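Local coordinates for protein Pcza361.24 (Amycolatopsis orientalis, PDB 3G2M) that transfers a methyl group from S-adenosyl-L-methionine to a nitrogen of glycopeptide antibiotics, serving as an N-methyltransferase in their biosynthesis, at residues Ile156-Ile161 with Ser189-Glu194; Ser143-Asp148 with Ala174-His179; Thr31-Val36 with Glu229-Pro234. All coordinates share one frame; numbering follows the deposited sequence.

Interaction 1: Ile156-Ile161 with Ser189-Glu194; sequences ISSGSI and SLAMSE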
loop_
_atom_site.group_PDB
_atom_site.type_symbol
_atom_site.label_atom_id
_atom_site.label_comp_id
_atom_site.label_asym_id
_atom_site.label_seq_id
_atom_site.Cartn_x
_atom_site.Cartn_y
_atom_site.Cartn_z
ATOM N N ILE A 156 -13.766 5.010 -13.273
ATOM C CA ILE A 156 -12.860 5.685 -12.348
ATOM C C ILE A 156 -11.449 5.740 -12.938
ATOM O O ILE A 156 -10.981 4.778 -13.550
ATOM C CB ILE A 156 -12.879 5.036 -10.920
ATOM C CG1 ILE A 156 -12.184 5.940 -9.890
ATOM C CG2 ILE A 156 -12.281 3.618 -10.918
ATOM C CD1 ILE A 156 -12.398 5.498 -8.451
ATOM N N SER A 157 -10.791 6.878 -12.754
ATOM C CA SER A 157 -9.460 7.095 -13.300
ATOM C C SER A 157 -8.373 6.671 -12.317
ATOM O O SER A 157 -8.575 6.716 -11.097
ATOM C CB SER A 157 -9.292 8.566 -13.690
ATOM O OG SER A 157 -8.098 8.763 -14.432
ATOM N N SER A 158 -7.219 6.271 -12.857
ATOM C CA SER A 158 -6.078 5.826 -12.048
ATOM C C SER A 158 -5.748 6.735 -10.866
ATOM O O SER A 158 -5.548 6.258 -9.754
ATOM C CB SER A 158 -4.828 5.687 -12.922
ATOM O OG SER A 158 -3.763 5.176 -12.143
ATOM N N GLY A 159 -5.673 8.043 -11.116
ATOM C CA GLY A 159 -5.291 9.006 -10.083
ATOM C C GLY A 159 -6.192 8.956 -8.861
ATOM O O GLY A 159 -5.726 9.097 -7.717
ATOM N N SER A 160 -7.476 8.732 -9.108
ATOM C CA SER A 160 -8.503 8.735 -8.070
ATOM C C SER A 160 -8.497 7.486 -7.195
ATOM O O SER A 160 -8.509 7.587 -5.972
ATOM C CB SER A 160 -9.870 8.877 -8.733
ATOM O OG SER A 160 -9.878 10.014 -9.572
ATOM N N ILE A 161 -8.516 6.305 -7.815
ATOM C CA ILE A 161 -8.505 5.059 -7.028
ATOM C C ILE A 161 -7.217 4.946 -6.200
ATOM O O ILE A 161 -7.242 4.493 -5.062
ATOM C CB ILE A 161 -8.761 3.784 -7.894
ATOM C CG1 ILE A 161 -8.813 2.524 -6.993
ATOM C CG2 ILE A 161 -7.718 3.660 -9.010
ATOM C CD1 ILE A 161 -9.375 1.265 -7.657
ATOM N N SER A 189 -9.114 2.833 -15.182
ATOM C CA SER A 189 -7.753 2.967 -15.683
ATOM C C SER A 189 -6.809 2.883 -14.495
ATOM O O SER A 189 -7.152 3.329 -13.396
ATOM C CB SER A 189 -7.554 4.271 -16.446
ATOM O OG SER A 189 -7.618 5.392 -15.586
ATOM N N LEU A 190 -5.638 2.288 -14.712
ATOM C CA LEU A 190 -4.650 2.091 -13.653
ATOM C C LEU A 190 -3.263 2.271 -14.230
ATOM O O LEU A 190 -2.893 1.560 -15.164
ATOM C CB LEU A 190 -4.757 0.678 -13.053
ATOM C CG LEU A 190 -6.101 0.257 -12.427
ATOM C CD1 LEU A 190 -6.177 -1.251 -12.230
ATOM C CD2 LEU A 190 -6.352 0.981 -11.121
ATOM N N ALA A 191 -2.505 3.207 -13.667
ATOM C CA ALA A 191 -1.108 3.410 -14.052
ATOM C C ALA A 191 -0.275 2.160 -13.753
ATOM O O ALA A 191 -0.459 1.520 -12.712
ATOM C CB ALA A 191 -0.532 4.620 -13.343
HETATM N N MSE A 192 0.636 1.834 -14.673
HETATM C CA MSE A 192 1.421 0.602 -14.633
HETATM C C MSE A 192 2.908 0.944 -14.683
HETATM O O MSE A 192 3.419 1.377 -15.718
HETATM C CB MSE A 192 1.034 -0.333 -15.798
HETATM C CG MSE A 192 1.819 -1.667 -15.881
HETATM SE SE MSE A 192 1.343 -2.806 -17.436
HETATM C CE MSE A 192 1.979 -1.640 -18.854
ATOM N N SER A 193 3.590 0.745 -13.557
ATOM C CA SER A 193 5.024 1.019 -13.446
ATOM C C SER A 193 5.837 -0.018 -14.206
ATOM O O SER A 193 5.304 -1.050 -14.623
ATOM C CB SER A 193 5.453 0.994 -11.982
ATOM O OG SER A 193 5.399 -0.328 -11.476
ATOM N N GLU A 194 7.131 0.249 -14.366
ATOM C CA GLU A 194 8.035 -0.726 -14.973
ATOM C C GLU A 194 8.034 -2.046 -14.192
ATOM O O GLU A 194 7.955 -3.112 -14.794
ATOM C CB GLU A 194 9.455 -0.167 -15.109
ATOM C CG GLU A 194 10.316 -0.950 -16.095
ATOM C CD GLU A 194 11.759 -0.467 -16.171
ATOM O OE1 GLU A 194 12.036 0.707 -15.826
ATOM O OE2 GLU A 194 12.620 -1.273 -16.586
#
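Ser189, near the C-terminal end of strand 184-191, is held to the end of the neighbouring parallel strand 151-156, where the Rossmann-like sheet of S-adenosylmethionine-dependent methyltransferases opens toward its cofactor site. The two strands still pair here: Ser189 N donates to Ile156 O over 3.2 Å, the last rung of this pairing between the two segments. Beyond Ile156 the chain turns into the short helix 158-161, and serine hydroxyls take over from carbonyls as the acceptors. Ser189 OG, lying between its own N and carbonyl carbon (chi1 69°), accepts a hydrogen bond from Ser158 N at 2.9 Å; the same hydroxyl and that of Ser157, a residue of the S-adenosylmethionine site (empty in this chain), both hydrogen-bond to Glu71, so one carboxylate oxygen ties the two serines together. Leu190 starts its side chain away from the helix, yet its CD2 returns to meet Ile161 CG2 at 3.7 Å, the two side chains crossing at a slant beside Val257 of helix 254-263. At Ala191 a serine of the helix accepts from the strand. With its hydroxyl anti to the backbone N (chi1 -176°), Ser158 reaches past Leu190 CA, and Ala191 N donates to Ser158 OG over 2.8 Å at an N-H...O angle of 161°.

Interaction 2: Ser143-Asp148 with Ala174-His179; sequences SAFALD and ASVREH
Leu147 N gives its hydrogen to His179 NE2 over 2.8 Å, with the donor in the plane of the imidazole. The other ring nitrogen works within the helical segment: His179 ND1 donates to Ser175 O, also at 2.8 Å and almost straight at 172°, although it approaches from above the carbonyl plane. One histidine thus joins the C-terminal part of helix 166-179 to the extended loop 143-148, tying the connection that leads into strand 151-156 to the helix that follows that strand in the Rossmann-like methyltransferase fold. Two in-plane bonds fix the rotation of the ring, and Phe145 covers one of its faces. There Phe145 CE1 sits 3.4 Å from His179 ND1, offset toward the rim, with the ring planes inclined at 37°. Phe145 gets there because its CG lies between the backbone N and the carbonyl carbon (chi1 62°), which turns the phenyl group in beneath the helix. Ser175 CB rests over a face of this phenyl in a CH-pi contact, 3.8 Å from the ring centroid, while Ser175 OG turns back to Gly171 O. Leu87 and Leu89 of strand 86-89 also touch the phenyl, so it packs between helix 166-179 and strand 86-89. Leu147 adds CB, 3.7 Å from His179 NE2. The bonding pattern is consistent with a neutral imidazole carrying its proton on ND1, since NE2 accepts from Leu147 N.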
loop_
_atom_site.group_PDB
_atom_site.type_symbol
_atom_site.label_atom_id
_atom_site.label_comp_id
_atom_site.label_asym_id
_atom_site.label_seq_id
_atom_site.Cartn_x
_atom_site.Cartn_y
_atom_site.Cartn_z
ATOM N N SER A 143 -15.441 6.495 -2.059
ATOM C CA SER A 143 -15.252 5.329 -1.181
ATOM C C SER A 143 -16.527 4.937 -0.413
ATOM O O SER A 143 -16.602 3.858 0.180
ATOM C CB SER A 143 -14.090 5.559 -0.209
ATOM O OG SER A 143 -14.441 6.474 0.816
ATOM N N ALA A 144 -17.525 5.815 -0.427
ATOM C CA ALA A 144 -18.791 5.555 0.261
ATOM C C ALA A 144 -19.834 6.525 -0.270
ATOM O O ALA A 144 -20.029 7.600 0.290
ATOM C CB ALA A 144 -18.626 5.715 1.766
ATOM N N PHE A 145 -20.460 6.167 -1.381
ATOM C CA PHE A 145 -21.504 7.006 -1.977
ATOM C C PHE A 145 -22.794 6.218 -2.154
ATOM O O PHE A 145 -22.791 4.983 -2.167
ATOM C CB PHE A 145 -21.041 7.612 -3.318
ATOM C CG PHE A 145 -20.725 6.586 -4.378
ATOM C CD1 PHE A 145 -21.683 6.228 -5.326
ATOM C CD2 PHE A 145 -19.475 5.974 -4.430
ATOM C CE1 PHE A 145 -21.405 5.282 -6.297
ATOM C CE2 PHE A 145 -19.187 5.030 -5.406
ATOM C CZ PHE A 145 -20.156 4.673 -6.334
ATOM N N ALA A 146 -23.896 6.948 -2.305
ATOM C CA ALA A 146 -25.206 6.350 -2.453
ATOM C C ALA A 146 -26.092 7.328 -3.206
ATOM O O ALA A 146 -26.325 8.442 -2.744
ATOM C CB ALA A 146 -25.794 6.038 -1.086
ATOM N N LEU A 147 -26.562 6.902 -4.372
ATOM C CA LEU A 147 -27.441 7.708 -5.209
ATOM C C LEU A 147 -28.761 6.999 -5.416
ATOM O O LEU A 147 -28.846 5.781 -5.261
ATOM C CB LEU A 147 -26.791 7.969 -6.575
ATOM C CG LEU A 147 -25.383 8.566 -6.549
ATOM C CD1 LEU A 147 -24.786 8.615 -7.938
ATOM C CD2 LEU A 147 -25.417 9.941 -5.920
ATOM N N ASP A 148 -29.781 7.772 -5.781
ATOM C CA ASP A 148 -31.092 7.232 -6.123
ATOM C C ASP A 148 -31.140 6.900 -7.624
ATOM O O ASP A 148 -32.095 7.235 -8.333
ATOM C CB ASP A 148 -32.186 8.229 -5.728
ATOM C CG ASP A 148 -33.582 7.638 -5.822
ATOM O OD1 ASP A 148 -33.725 6.393 -5.746
ATOM O OD2 ASP A 148 -34.539 8.424 -5.985
ATOM N N ALA A 174 -17.720 -2.041 -3.193
ATOM C CA ALA A 174 -19.093 -2.330 -2.749
ATOM C C ALA A 174 -20.089 -1.275 -3.222
ATOM O O ALA A 174 -21.172 -1.616 -3.701
ATOM C CB ALA A 174 -19.145 -2.482 -1.230
ATOM N N SER A 175 -19.715 -0.003 -3.105
ATOM C CA SER A 175 -20.551 1.099 -3.584
ATOM C C SER A 175 -20.858 0.954 -5.076
ATOM O O SER A 175 -22.014 1.049 -5.488
ATOM C CB SER A 175 -19.899 2.453 -3.296
ATOM O OG SER A 175 -19.820 2.715 -1.896
ATOM N N VAL A 176 -19.823 0.707 -5.878
ATOM C CA VAL A 176 -19.996 0.505 -7.322
ATOM C C VAL A 176 -20.979 -0.636 -7.632
ATOM O O VAL A 176 -21.903 -0.445 -8.434
ATOM C CB VAL A 176 -18.645 0.303 -8.058
ATOM C CG1 VAL A 176 -18.879 -0.037 -9.535
ATOM C CG2 VAL A 176 -17.784 1.554 -7.946
ATOM N N ARG A 177 -20.799 -1.801 -6.995
ATOM C CA ARG A 177 -21.748 -2.919 -7.133
ATOM C C ARG A 177 -23.196 -2.450 -6.968
ATOM O O ARG A 177 -24.067 -2.773 -7.787
ATOM C CB ARG A 177 -21.455 -4.036 -6.115
ATOM C CG ARG A 177 -22.469 -5.183 -6.156
ATOM C CD ARG A 177 -22.431 -6.064 -4.918
ATOM N NE ARG A 177 -22.866 -5.351 -3.718
ATOM C CZ ARG A 177 -22.149 -5.242 -2.604
ATOM N NH1 ARG A 177 -20.951 -5.819 -2.513
ATOM N NH2 ARG A 177 -22.633 -4.566 -1.572
ATOM N N GLU A 178 -23.445 -1.664 -5.922
ATOM C CA GLU A 178 -24.809 -1.220 -5.614
ATOM C C GLU A 178 -25.384 -0.252 -6.649
ATOM O O GLU A 178 -26.591 -0.010 -6.659
ATOM C CB GLU A 178 -24.880 -0.607 -4.212
ATOM C CG GLU A 178 -24.603 -1.598 -3.079
ATOM C CD GLU A 178 -25.567 -2.772 -3.061
ATOM O OE1 GLU A 178 -26.776 -2.571 -3.277
ATOM O OE2 GLU A 178 -25.109 -3.901 -2.825
ATOM N N HIS A 179 -24.530 0.280 -7.524
ATOM C CA HIS A 179 -24.940 1.303 -8.497
ATOM C C HIS A 179 -24.914 0.830 -9.945
ATOM O O HIS A 179 -25.219 1.596 -10.858
ATOM C CB HIS A 179 -24.099 2.577 -8.333
ATOM C CG HIS A 179 -24.447 3.368 -7.115
ATOM N ND1 HIS A 179 -23.947 3.067 -5.868
ATOM C CD2 HIS A 179 -25.260 4.436 -6.947
ATOM C CE1 HIS A 179 -24.430 3.922 -4.985
ATOM N NE2 HIS A 179 -25.227 4.765 -5.615
#

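Interaction 3: Thr31-Val36 with Glu229-Pro234; sequences TPHADV and EITIHP
Thr31 and Thr231 share a hydrogen bond between their hydroxyls, OG1 to OG1 at 2.7 Å, which fastens the start of helix 32-40 to strand 219-234. Their rotamers bring the two oxygens together. Thr31 places OG1 between its backbone N and carbonyl carbon (chi1 76°), where it also accepts a hydrogen bond from Ala34 N at 3.2 Å as the N-cap of the helix. Thr231, with OG1 beside its own N (chi1 -58°), presents the hydroxyl to Thr31 and sends CG2 under the helix, 4.1 Å from Ala34 CB. The methyl of Thr31 points another way: CG2 lies 3.4 Å from CD of Glu229, whose carboxylate is held by Arg248 and by Arg220 of the second subunit. Farther along the strand, His233 NE2 comes 3.8 Å from His33 CE1. His33 has CG anti to its backbone N, His233 has CG between its N and carbonyl carbon, and these settings bring together two imidazoles that are nearly parallel (19°) but offset so much that little of one lies over the other. His218 of the second subunit meets both rings; a strand of that subunit pairs antiparallel with 229-234, so the sheet runs on across the interface. Because Ala34 N donates to Thr31 OG1, the threonine pair couples helix capping directly to a strand at the dimer interface.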
loop_
_atom_site.group_PDB
_atom_site.type_symbol
_atom_site.label_atom_id
_atom_site.label_comp_id
_atom_site.label_asym_id
_atom_site.label_seq_id
_atom_site.Cartn_x
_atom_site.Cartn_y
_atom_site.Cartn_z
ATOM N N THR A 31 13.465 14.546 -0.747
ATOM C CA THR A 31 14.035 13.489 -1.595
ATOM C C THR A 31 15.561 13.590 -1.734
ATOM O O THR A 31 16.112 14.693 -1.708
ATOM C CB THR A 31 13.368 13.438 -3.006
ATOM O OG1 THR A 31 13.850 14.513 -3.821
ATOM C CG2 THR A 31 11.850 13.520 -2.900
ATOM N N PRO A 32 16.248 12.433 -1.870
ATOM C CA PRO A 32 17.700 12.400 -2.039
ATOM C C PRO A 32 18.220 13.386 -3.089
ATOM O O PRO A 32 19.205 14.080 -2.838
ATOM C CB PRO A 32 17.963 10.955 -2.479
ATOM C CG PRO A 32 16.885 10.177 -1.832
ATOM C CD PRO A 32 15.674 11.073 -1.848
ATOM N N HIS A 33 17.561 13.452 -4.246
ATOM C CA HIS A 33 17.973 14.372 -5.304
ATOM C C HIS A 33 17.707 15.841 -4.943
ATOM O O HIS A 33 18.514 16.714 -5.273
ATOM C CB HIS A 33 17.321 14.020 -6.645
ATOM C CG HIS A 33 17.880 14.793 -7.799
ATOM N ND1 HIS A 33 17.412 16.040 -8.157
ATOM C CD2 HIS A 33 18.883 14.506 -8.662
ATOM C CE1 HIS A 33 18.100 16.485 -9.194
ATOM N NE2 HIS A 33 18.999 15.572 -9.521
ATOM N N ALA A 34 16.581 16.102 -4.275
ATOM C CA ALA A 34 16.249 17.451 -3.805
ATOM C C ALA A 34 17.284 17.976 -2.811
ATOM O O ALA A 34 17.711 19.124 -2.915
ATOM C CB ALA A 34 14.850 17.490 -3.193
ATOM N N ASP A 35 17.686 17.126 -1.865
ATOM C CA ASP A 35 18.707 17.475 -0.875
ATOM C C ASP A 35 20.012 17.930 -1.519
ATOM O O ASP A 35 20.573 18.959 -1.134
ATOM C CB ASP A 35 18.982 16.298 0.061
ATOM C CG ASP A 35 17.853 16.051 1.038
ATOM O OD1 ASP A 35 16.835 16.780 0.984
ATOM O OD2 ASP A 35 17.987 15.121 1.863
ATOM N N VAL A 36 20.480 17.159 -2.499
ATOM C CA VAL A 36 21.698 17.482 -3.250
ATOM C C VAL A 36 21.552 18.795 -4.036
ATOM O O VAL A 36 22.470 19.620 -4.047
ATOM C CB VAL A 36 22.123 16.304 -4.174
ATOM C CG1 VAL A 36 23.355 16.660 -4.987
ATOM C CG2 VAL A 36 22.395 15.052 -3.349
ATOM N N GLU A 229 7.512 8.692 -6.482
ATOM C CA GLU A 229 8.189 9.871 -5.971
ATOM C C GLU A 229 8.667 10.726 -7.131
ATOM O O GLU A 229 9.360 10.239 -8.029
ATOM C CB GLU A 229 9.375 9.459 -5.098
ATOM C CG GLU A 229 10.050 10.617 -4.381
ATOM C CD GLU A 229 11.473 10.285 -3.995
ATOM O OE1 GLU A 229 11.693 9.836 -2.853
ATOM O OE2 GLU A 229 12.372 10.456 -4.839
ATOM N N ILE A 230 8.272 11.995 -7.118
ATOM C CA ILE A 230 8.724 12.951 -8.129
ATOM C C ILE A 230 9.504 14.101 -7.495
ATOM O O ILE A 230 9.199 14.534 -6.379
ATOM C CB ILE A 230 7.552 13.511 -8.987
ATOM C CG1 ILE A 230 6.544 14.268 -8.110
ATOM C CG2 ILE A 230 6.885 12.374 -9.769
ATOM C CD1 ILE A 230 5.578 15.172 -8.866
ATOM N N THR A 231 10.533 14.550 -8.207
ATOM C CA THR A 231 11.285 15.750 -7.867
ATOM C C THR A 231 11.339 16.596 -9.133
ATOM O O THR A 231 11.901 16.167 -10.145
ATOM C CB THR A 231 12.734 15.423 -7.408
ATOM O OG1 THR A 231 12.709 14.537 -6.282
ATOM C CG2 THR A 231 13.492 16.706 -7.033
ATOM N N ILE A 232 10.745 17.787 -9.074
ATOM C CA ILE A 232 10.735 18.717 -10.208
ATOM C C ILE A 232 11.468 20.010 -9.857
ATOM O O ILE A 232 11.275 20.577 -8.781
ATOM C CB ILE A 232 9.294 19.065 -10.679
ATOM C CG1 ILE A 232 8.437 17.801 -10.792
ATOM C CG2 ILE A 232 9.330 19.821 -12.019
ATOM C CD1 ILE A 232 6.943 18.061 -10.930
ATOM N N HIS A 233 12.308 20.464 -10.781
ATOM C CA HIS A 233 13.050 21.708 -10.625
ATOM C C HIS A 233 13.287 22.317 -12.006
ATOM O O HIS A 233 13.249 21.599 -13.006
ATOM C CB HIS A 233 14.386 21.440 -9.929
ATOM C CG HIS A 233 15.308 20.562 -10.713
ATOM N ND1 HIS A 233 16.177 21.056 -11.660
ATOM C CD2 HIS A 233 15.490 19.219 -10.699
ATOM C CE1 HIS A 233 16.862 20.058 -12.190
ATOM N NE2 HIS A 233 16.462 18.933 -11.625
ATOM N N PRO A 234 13.521 23.644 -12.072
ATOM C CA PRO A 234 13.838 24.257 -13.364
ATOM C C PRO A 234 15.188 23.787 -13.909
ATOM O O PRO A 234 16.113 23.527 -13.134
ATOM C CB PRO A 234 13.870 25.757 -13.051
ATOM C CG PRO A 234 14.102 25.845 -11.588
ATOM C CD PRO A 234 13.481 24.633 -10.978
#

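Overall arrangement
From the N terminus, helix 32-40 is the first element to find a distant partner: interaction 3 joins it to strand 219-234 and closes a loop of 192 intervening residues. Both other contacts fall within that span. Interaction 2 opens at 143-148, interaction 1 at 156-161; the chain then reaches 174-179, closing the former, before 189-194 closes the latter, so the two cross. Interaction 1 joins the turn and helix after strand 151-156 to the end of strand 184-191; interaction 2 joins the loop before strand 151-156 to helix 166-179. Interaction 3 lays helix 32-40 on a separate sheet that runs on into the second subunit, its centre about 39 Å from that of interaction 2.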